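PDB 6JUF: SspB protein, which probably acts as a DNA-cleaving component of a phosphorothioation-sensing bacterial defence system directed against phages. Local coordinates for residues F24-H28 with D101-E105; A237-Y241 with E260-P264; G250-L254 with G296-L300. All coordinates share one frame; numbering follows the deposited sequence.

Contact 1 (F24-H28 with D101-E105); sequences FGWLH and DPYLE
Phe-24 and His-28, one turn apart at the start of helix 24-34, face Pro-102, Tyr-103 and Leu-104 of the type I beta turn that runs from Asp-101 to Leu-104. No direct hydrogen bond joins the two segments. The Phe-24 ring comes edge-on to the turn: its CE1 lies 3.1 Å from Pro-102 O, with the oxygen in the ring plane, and its CD1 lies 3.7 Å from Leu-104 CD1. Having CG anti to the backbone N (chi1 166°) sends this ring out toward the loop. Tyr-103 approaches the same ring obliquely, CD1 to Phe-24 CZ 3.7 Å. The Tyr-103 and His-28 rings also meet obliquely, with planes at 41° and centroids 5.6 Å apart. Water completes the junction. One molecule, 2.7 Å from His-28 ND1, lies in the imidazole plane and donates to Pro-102 O at 2.7 Å; another joins His-28 NE2 to Tyr-103 OH, the latter bond weak. Tyr-103 of the second subunit meets His-28 as well, and the relation is reciprocal, placing the contact at the dimer interface. With a water at each imidazole nitrogen, the ring's rotation is probably fixed by solvent bridges rather than by a direct polar partner in the turn.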
loop_
_atom_site.group_PDB
_atom_site.type_symbol
_atom_site.label_atom_id
_atom_site.label_comp_id
_atom_site.label_asym_id
_atom_site.label_seq_id
_atom_site.Cartn_x
_atom_site.Cartn_y
_atom_site.Cartn_z
ATOM N N PHE B 24 -2.596 -4.834 3.808
ATOM C CA PHE B 24 -3.360 -5.363 2.710
ATOM C C PHE B 24 -3.333 -6.920 2.664
ATOM O O PHE B 24 -4.349 -7.577 2.494
ATOM C CB PHE B 24 -2.870 -4.828 1.344
ATOM C CG PHE B 24 -3.422 -5.595 0.192
ATOM C CD1 PHE B 24 -4.784 -5.489 -0.145
ATOM C CD2 PHE B 24 -2.640 -6.546 -0.488
ATOM C CE1 PHE B 24 -5.336 -6.293 -1.149
ATOM C CE2 PHE B 24 -3.199 -7.305 -1.518
ATOM C CZ PHE B 24 -4.549 -7.187 -1.839
ATOM N N GLY B 25 -2.092 -7.446 2.808
ATOM C CA GLY B 25 -1.896 -8.919 2.768
ATOM C C GLY B 25 -2.814 -9.622 3.756
ATOM O O GLY B 25 -3.343 -10.701 3.450
ATOM N N TRP B 26 -3.042 -8.992 4.915
ATOM C CA TRP B 26 -3.933 -9.611 5.918
ATOM C C TRP B 26 -5.381 -9.638 5.468
ATOM O O TRP B 26 -6.089 -10.656 5.681
ATOM C CB TRP B 26 -3.827 -8.862 7.228
ATOM C CG TRP B 26 -2.543 -9.133 7.960
ATOM C CD1 TRP B 26 -1.468 -9.882 7.557
ATOM C CD2 TRP B 26 -2.210 -8.648 9.327
ATOM N NE1 TRP B 26 -0.463 -9.891 8.550
ATOM C CE2 TRP B 26 -0.864 -9.131 9.618
ATOM C CE3 TRP B 26 -2.854 -7.842 10.246
ATOM C CZ2 TRP B 26 -0.247 -8.909 10.848
ATOM C CZ3 TRP B 26 -2.201 -7.581 11.467
ATOM C CH2 TRP B 26 -0.931 -8.083 11.753
ATOM N N LEU B 27 -5.865 -8.543 4.845
ATOM C CA LEU B 27 -7.278 -8.505 4.423
ATOM C C LEU B 27 -7.475 -9.557 3.298
ATOM O O LEU B 27 -8.419 -10.289 3.253
ATOM C CB LEU B 27 -7.626 -7.137 3.913
ATOM C CG LEU B 27 -7.483 -6.035 4.957
ATOM C CD1 LEU B 27 -7.942 -4.730 4.302
ATOM C CD2 LEU B 27 -8.249 -6.370 6.272
ATOM N N HIS B 28 -6.531 -9.546 2.375
ATOM C CA HIS B 28 -6.604 -10.436 1.197
ATOM C C HIS B 28 -6.563 -11.919 1.502
ATOM O O HIS B 28 -7.480 -12.689 1.103
ATOM C CB HIS B 28 -5.486 -10.049 0.220
ATOM C CG HIS B 28 -5.353 -10.958 -0.974
ATOM N ND1 HIS B 28 -6.199 -10.890 -2.035
ATOM C CD2 HIS B 28 -4.400 -11.932 -1.279
ATOM C CE1 HIS B 28 -5.812 -11.815 -2.976
ATOM N NE2 HIS B 28 -4.698 -12.442 -2.525
ATOM N N ASP B 101 -12.305 -4.253 -6.297
ATOM C CA ASP B 101 -10.937 -3.777 -6.246
ATOM C C ASP B 101 -10.099 -4.689 -5.334
ATOM O O ASP B 101 -9.663 -4.269 -4.248
ATOM C CB ASP B 101 -10.948 -2.309 -5.766
ATOM C CG ASP B 101 -9.583 -1.611 -5.857
ATOM O OD1 ASP B 101 -8.644 -2.135 -6.465
ATOM O OD2 ASP B 101 -9.432 -0.463 -5.343
ATOM N N PRO B 102 -9.860 -5.948 -5.785
ATOM C CA PRO B 102 -9.161 -6.950 -4.976
ATOM C C PRO B 102 -7.770 -6.505 -4.454
ATOM O O PRO B 102 -7.312 -6.960 -3.416
ATOM C CB PRO B 102 -9.049 -8.172 -5.945
ATOM C CG PRO B 102 -9.330 -7.591 -7.307
ATOM C CD PRO B 102 -10.312 -6.513 -7.070
ATOM N N TYR B 103 -7.071 -5.671 -5.201
ATOM C CA TYR B 103 -5.711 -5.238 -4.823
ATOM C C TYR B 103 -5.672 -3.824 -4.303
ATOM O O TYR B 103 -4.559 -3.256 -4.189
ATOM C CB TYR B 103 -4.703 -5.499 -5.980
ATOM C CG TYR B 103 -4.692 -6.985 -6.272
ATOM C CD1 TYR B 103 -4.015 -7.869 -5.395
ATOM C CD2 TYR B 103 -5.366 -7.503 -7.375
ATOM C CE1 TYR B 103 -4.099 -9.270 -5.623
ATOM C CE2 TYR B 103 -5.405 -8.879 -7.610
ATOM C CZ TYR B 103 -4.772 -9.734 -6.732
ATOM O OH TYR B 103 -4.725 -11.085 -6.963
ATOM N N LEU B 104 -6.834 -3.234 -3.966
ATOM C CA LEU B 104 -6.900 -1.850 -3.393
ATOM C C LEU B 104 -6.049 -0.892 -4.219
ATOM O O LEU B 104 -5.223 -0.107 -3.690
ATOM C CB LEU B 104 -6.525 -1.828 -1.898
ATOM C CG LEU B 104 -7.353 -2.772 -0.982
ATOM C CD1 LEU B 104 -6.911 -2.536 0.465
ATOM C CD2 LEU B 104 -8.877 -2.588 -1.147
ATOM N N GLU B 105 -6.260 -0.937 -5.526
ATOM C CA GLU B 105 -5.528 -0.075 -6.438
ATOM C C GLU B 105 -6.095 1.352 -6.439
ATOM O O GLU B 105 -5.368 2.286 -6.888
ATOM C CB GLU B 105 -5.586 -0.589 -7.919
ATOM C CG GLU B 105 -4.957 -1.940 -8.041
ATOM C CD GLU B 105 -5.217 -2.566 -9.402
ATOM O OE1 GLU B 105 -5.275 -1.805 -10.417
ATOM O OE2 GLU B 105 -5.358 -3.826 -9.451
HETATM O O HOH W 1 -8.277 -9.201 -2.235
HETATM O O HOH W 2 -3.588 -13.547 -5.072
#

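Contact 2 (A237-Y241 with E260-P264); sequences ACLDY and EPGAP
Tyr-241, on helix 231-243, loses more surface here than any other residue, followed by Pro-264 and then Glu-260, which begins the loop between helices 254-259 and 264-268. The tyrosine ring projects from its helix with CG anti to the backbone N (chi1 -175°) and lies against the type II beta turn from Glu-260 to Ala-263. The methyl of Ala-263 covers one face almost exactly over the centre, its CB 3.7 Å from the ring centroid and 7° off the normal, which is the geometry of a CH-pi contact. Gly-262 O sits obliquely to the ring, 3.4 Å from Tyr-241 CD1. At the far end Tyr-241 OH donates to Glu-260 OE2, which lies in the ring plane at the edge, while ring and carboxylate planes stand 52° apart. The modelled separation of Tyr-241 OH and Glu-260 OE2, 2.4 Å, is very short, and its exact value is doubtful. The other carboxylate oxygen, OE1, forms a salt bridge with Arg-256.

Pro-264, the first residue of helix 264-268 after the N-cap Ala-263, reaches back one turn along helix 231-243. Its CG touches Ala-237 CB and Cys-238 SG, each at 3.9 Å, and Trp-115 of helix 107-118 packs on Ala-237, Tyr-241 and Pro-264. The contact thus seats the linker between two short helices on a longer one through an apolar surface with a single polar end. Glu-260, shared between a hydroxyl and a guanidinium group, is probably stabilised as a carboxylate.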
loop_
_atom_site.group_PDB
_atom_site.type_symbol
_atom_site.label_atom_id
_atom_site.label_comp_id
_atom_site.label_asym_id
_atom_site.label_seq_id
_atom_site.Cartn_x
_atom_site.Cartn_y
_atom_site.Cartn_z
ATOM N N ALA B 237 -21.744 7.043 1.191
ATOM C CA ALA B 237 -21.673 7.163 2.640
ATOM C C ALA B 237 -22.815 7.952 3.230
ATOM O O ALA B 237 -23.393 7.569 4.265
ATOM C CB ALA B 237 -20.319 7.743 3.055
ATOM N N CYS B 238 -23.207 9.026 2.507
ATOM C CA CYS B 238 -24.371 9.809 2.935
ATOM C C CYS B 238 -25.673 8.987 2.997
ATOM O O CYS B 238 -26.421 9.024 3.962
ATOM C CB CYS B 238 -24.538 11.044 2.033
ATOM S SG CYS B 238 -23.236 12.276 2.210
ATOM N N LEU B 239 -25.898 8.222 1.920
ATOM C CA LEU B 239 -27.093 7.374 1.820
ATOM C C LEU B 239 -27.053 6.206 2.793
ATOM O O LEU B 239 -28.075 5.873 3.424
ATOM C CB LEU B 239 -27.259 6.909 0.381
ATOM C CG LEU B 239 -27.706 7.978 -0.617
ATOM C CD1 LEU B 239 -27.300 7.518 -2.051
ATOM C CD2 LEU B 239 -29.195 8.309 -0.532
ATOM N N ASP B 240 -25.836 5.626 2.953
ATOM C CA ASP B 240 -25.669 4.528 3.908
ATOM C C ASP B 240 -25.944 5.034 5.337
ATOM O O ASP B 240 -26.569 4.355 6.145
ATOM C CB ASP B 240 -24.254 4.004 3.781
ATOM C CG ASP B 240 -23.986 2.754 4.607
ATOM O OD1 ASP B 240 -24.765 1.786 4.521
ATOM O OD2 ASP B 240 -22.972 2.764 5.346
ATOM N N TYR B 241 -25.468 6.280 5.608
ATOM C CA TYR B 241 -25.715 6.899 6.917
ATOM C C TYR B 241 -27.225 7.060 7.165
ATOM O O TYR B 241 -27.753 6.692 8.215
ATOM C CB TYR B 241 -24.963 8.227 7.055
ATOM C CG TYR B 241 -25.122 8.795 8.435
ATOM C CD1 TYR B 241 -24.320 8.289 9.503
ATOM C CD2 TYR B 241 -26.067 9.772 8.724
ATOM C CE1 TYR B 241 -24.508 8.804 10.784
ATOM C CE2 TYR B 241 -26.254 10.253 10.013
ATOM C CZ TYR B 241 -25.459 9.766 11.029
ATOM O OH TYR B 241 -25.620 10.210 12.300
ATOM N N GLU B 260 -22.974 15.724 12.245
ATOM C CA GLU B 260 -23.477 14.766 13.207
ATOM C C GLU B 260 -22.399 13.715 13.470
ATOM O O GLU B 260 -21.802 13.202 12.527
ATOM C CB GLU B 260 -24.737 14.081 12.697
ATOM C CG GLU B 260 -25.537 13.301 13.722
ATOM C CD GLU B 260 -26.948 13.086 13.239
ATOM O OE1 GLU B 260 -27.784 13.994 13.434
ATOM O OE2 GLU B 260 -27.206 12.029 12.652
ATOM N N PRO B 261 -22.131 13.397 14.712
ATOM C CA PRO B 261 -21.235 12.274 14.995
ATOM C C PRO B 261 -21.726 11.015 14.295
ATOM O O PRO B 261 -22.889 10.627 14.365
ATOM C CB PRO B 261 -21.279 12.162 16.542
ATOM C CG PRO B 261 -21.466 13.602 16.938
ATOM C CD PRO B 261 -22.451 14.178 15.921
ATOM N N GLY B 262 -20.812 10.364 13.585
ATOM C CA GLY B 262 -21.094 9.131 12.822
ATOM C C GLY B 262 -21.203 9.364 11.319
ATOM O O GLY B 262 -21.098 8.414 10.514
ATOM N N ALA B 263 -21.449 10.614 10.924
ATOM C CA ALA B 263 -21.817 10.901 9.538
ATOM C C ALA B 263 -20.548 11.190 8.704
ATOM O O ALA B 263 -19.438 11.258 9.263
ATOM C CB ALA B 263 -22.855 12.045 9.502
ATOM N N PRO B 264 -20.663 11.356 7.393
ATOM C CA PRO B 264 -19.491 11.463 6.546
ATOM C C PRO B 264 -18.615 12.695 6.778
ATOM O O PRO B 264 -17.392 12.627 6.552
ATOM C CB PRO B 264 -20.084 11.512 5.117
ATOM C CG PRO B 264 -21.345 10.734 5.267
ATOM C CD PRO B 264 -21.893 11.124 6.617
#

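Contact 3 (G250-L254 with G296-L300); sequences GSISL and GQRSL
Ile-252 and Leu-300 form an antiparallel hydrogen-bonded pair, Ile-252 N to Leu-300 O 3.0 Å and Leu-300 N to Ile-252 O 2.9 Å, between short strand segments whose directions differ by 133°. At the adjoining non-hydrogen-bonded pair, Ser-253 with Ser-299, the CA atoms come within 3.9 Å. Beyond it, Leu-254 N continues the ladder to Arg-298 O at 2.9 Å with an N-H...O angle of 171°, even though Leu-254 already belongs to the next helix.

Strand 250-253 is the edge of a three-stranded antiparallel sheet of order 1-3-2, with strand 298-302 in the middle. The preceding helix 231-243, the helices between the first two strands and the closing hairpin are consistent with a winged-helix-like arrangement.

Ser-253 and Ser-299 share one face of the sheet. A water links Ser-299 OG (2.8 Å) to Ser-251 OG (2.9 Å). Ser-253 OG lies between its backbone N and carbonyl carbon (chi1 67°), caps Arg-256 N as the N-cap of helix 254-259, and also binds a water at 2.6 Å that donates weakly to Gln-297 OE1. The Gln-297 chain bends at its second torsion, bringing OE1 to 3.2 Å from Ser-253 CB. On the other face, Ile-252 CG2 approaches Leu-300 CB, and Leu-300 packs on Cys-238 and Leu-239 of helix 231-243. Arg-298 directs its guanidinium group to Glu-280 on helix 272-285.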
loop_
_atom_site.group_PDB
_atom_site.type_symbol
_atom_site.label_atom_id
_atom_site.label_comp_id
_atom_site.label_asym_id
_atom_site.label_seq_id
_atom_site.Cartn_x
_atom_site.Cartn_y
_atom_site.Cartn_z
ATOM N N GLY B 250 -37.147 9.366 1.933
ATOM C CA GLY B 250 -36.925 10.326 3.017
ATOM C C GLY B 250 -35.911 11.390 2.640
ATOM O O GLY B 250 -35.737 11.738 1.466
ATOM N N SER B 251 -35.284 11.955 3.664
ATOM C CA SER B 251 -34.309 13.015 3.469
ATOM C C SER B 251 -33.418 13.101 4.689
ATOM O O SER B 251 -33.762 12.597 5.767
ATOM C CB SER B 251 -34.997 14.361 3.220
ATOM O OG SER B 251 -35.685 14.774 4.397
ATOM N N ILE B 252 -32.276 13.737 4.507
ATOM C CA ILE B 252 -31.361 14.052 5.605
ATOM C C ILE B 252 -30.638 15.359 5.271
ATOM O O ILE B 252 -30.248 15.589 4.133
ATOM C CB ILE B 252 -30.305 12.911 5.819
ATOM C CG1 ILE B 252 -29.337 13.267 6.954
ATOM C CG2 ILE B 252 -29.565 12.609 4.538
ATOM C CD1 ILE B 252 -28.611 12.039 7.529
ATOM N N SER B 253 -30.505 16.223 6.269
ATOM C CA SER B 253 -30.022 17.558 6.007
ATOM C C SER B 253 -28.524 17.543 5.772
ATOM O O SER B 253 -27.817 16.651 6.287
ATOM C CB SER B 253 -30.352 18.446 7.219
ATOM O OG SER B 253 -29.599 18.043 8.363
ATOM N N LEU B 254 -28.044 18.474 4.953
ATOM C CA LEU B 254 -26.606 18.643 4.753
ATOM C C LEU B 254 -25.896 18.966 6.078
ATOM O O LEU B 254 -24.774 18.536 6.286
ATOM C CB LEU B 254 -26.282 19.673 3.683
ATOM C CG LEU B 254 -26.158 19.181 2.238
ATOM C CD1 LEU B 254 -24.771 18.522 2.070
ATOM C CD2 LEU B 254 -27.240 18.179 1.866
ATOM N N GLY B 296 -34.085 27.696 5.256
ATOM C CA GLY B 296 -33.723 27.387 3.898
ATOM C C GLY B 296 -32.389 26.717 4.191
ATOM O O GLY B 296 -31.310 27.310 4.047
ATOM N N GLN B 297 -32.496 25.499 4.712
ATOM C CA GLN B 297 -31.361 24.610 4.863
ATOM C C GLN B 297 -31.497 23.539 3.789
ATOM O O GLN B 297 -32.611 23.235 3.403
ATOM C CB GLN B 297 -31.379 23.989 6.253
ATOM C CG GLN B 297 -32.613 23.156 6.524
ATOM C CD GLN B 297 -32.321 21.920 7.361
ATOM O OE1 GLN B 297 -31.149 21.537 7.556
ATOM N NE2 GLN B 297 -33.383 21.270 7.849
ATOM N N ARG B 298 -30.387 23.004 3.276
ATOM C CA ARG B 298 -30.471 22.028 2.218
ATOM C C ARG B 298 -30.509 20.633 2.789
ATOM O O ARG B 298 -29.877 20.342 3.791
ATOM C CB ARG B 298 -29.273 22.145 1.248
ATOM C CG ARG B 298 -29.317 23.398 0.395
ATOM C CD ARG B 298 -29.111 23.137 -1.092
ATOM N NE ARG B 298 -27.700 23.013 -1.395
ATOM C CZ ARG B 298 -27.167 22.704 -2.585
ATOM N NH1 ARG B 298 -27.912 22.457 -3.675
ATOM N NH2 ARG B 298 -25.852 22.620 -2.678
ATOM N N SER B 299 -31.219 19.769 2.095
ATOM C CA SER B 299 -31.264 18.362 2.394
ATOM C C SER B 299 -31.055 17.540 1.138
ATOM O O SER B 299 -31.389 17.957 -0.016
ATOM C CB SER B 299 -32.593 17.944 3.016
ATOM O OG SER B 299 -32.745 18.564 4.287
ATOM N N LEU B 300 -30.524 16.348 1.374
ATOM C CA LEU B 300 -30.549 15.291 0.356
ATOM C C LEU B 300 -31.843 14.500 0.472
ATOM O O LEU B 300 -32.200 14.004 1.560
ATOM C CB LEU B 300 -29.356 14.365 0.568
ATOM C CG LEU B 300 -29.303 13.019 -0.192
ATOM C CD1 LEU B 300 -29.084 13.272 -1.682
ATOM C CD2 LEU B 300 -28.183 12.139 0.403
HETATM O O HOH W 3 -33.941 16.579 5.924
HETATM O O HOH W 4 -30.333 19.711 10.277
#

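How the contacts relate
Contact 1 closes before the others open and lies across the chain's centre from them: its centre is about 25 Å from that of contact 2 and about 35 Å from that of contact 3. Contacts 2 and 3 have centres about 13 Å apart, and their segments alternate along the chain. They also touch directly, Tyr-241 CD2 meeting Ile-252 CD1 at 3.6 Å. Helix 231-243 therefore meets both the 260-264 linker and the sheet of strands 250-253 and 298-302, so the three pack as one probably winged-helix-like unit, whereas contact 1 lies at the interface with the second subunit. Helix 107-118 reaches both regions, touching Leu-104 and, through Trp-115, contact 2.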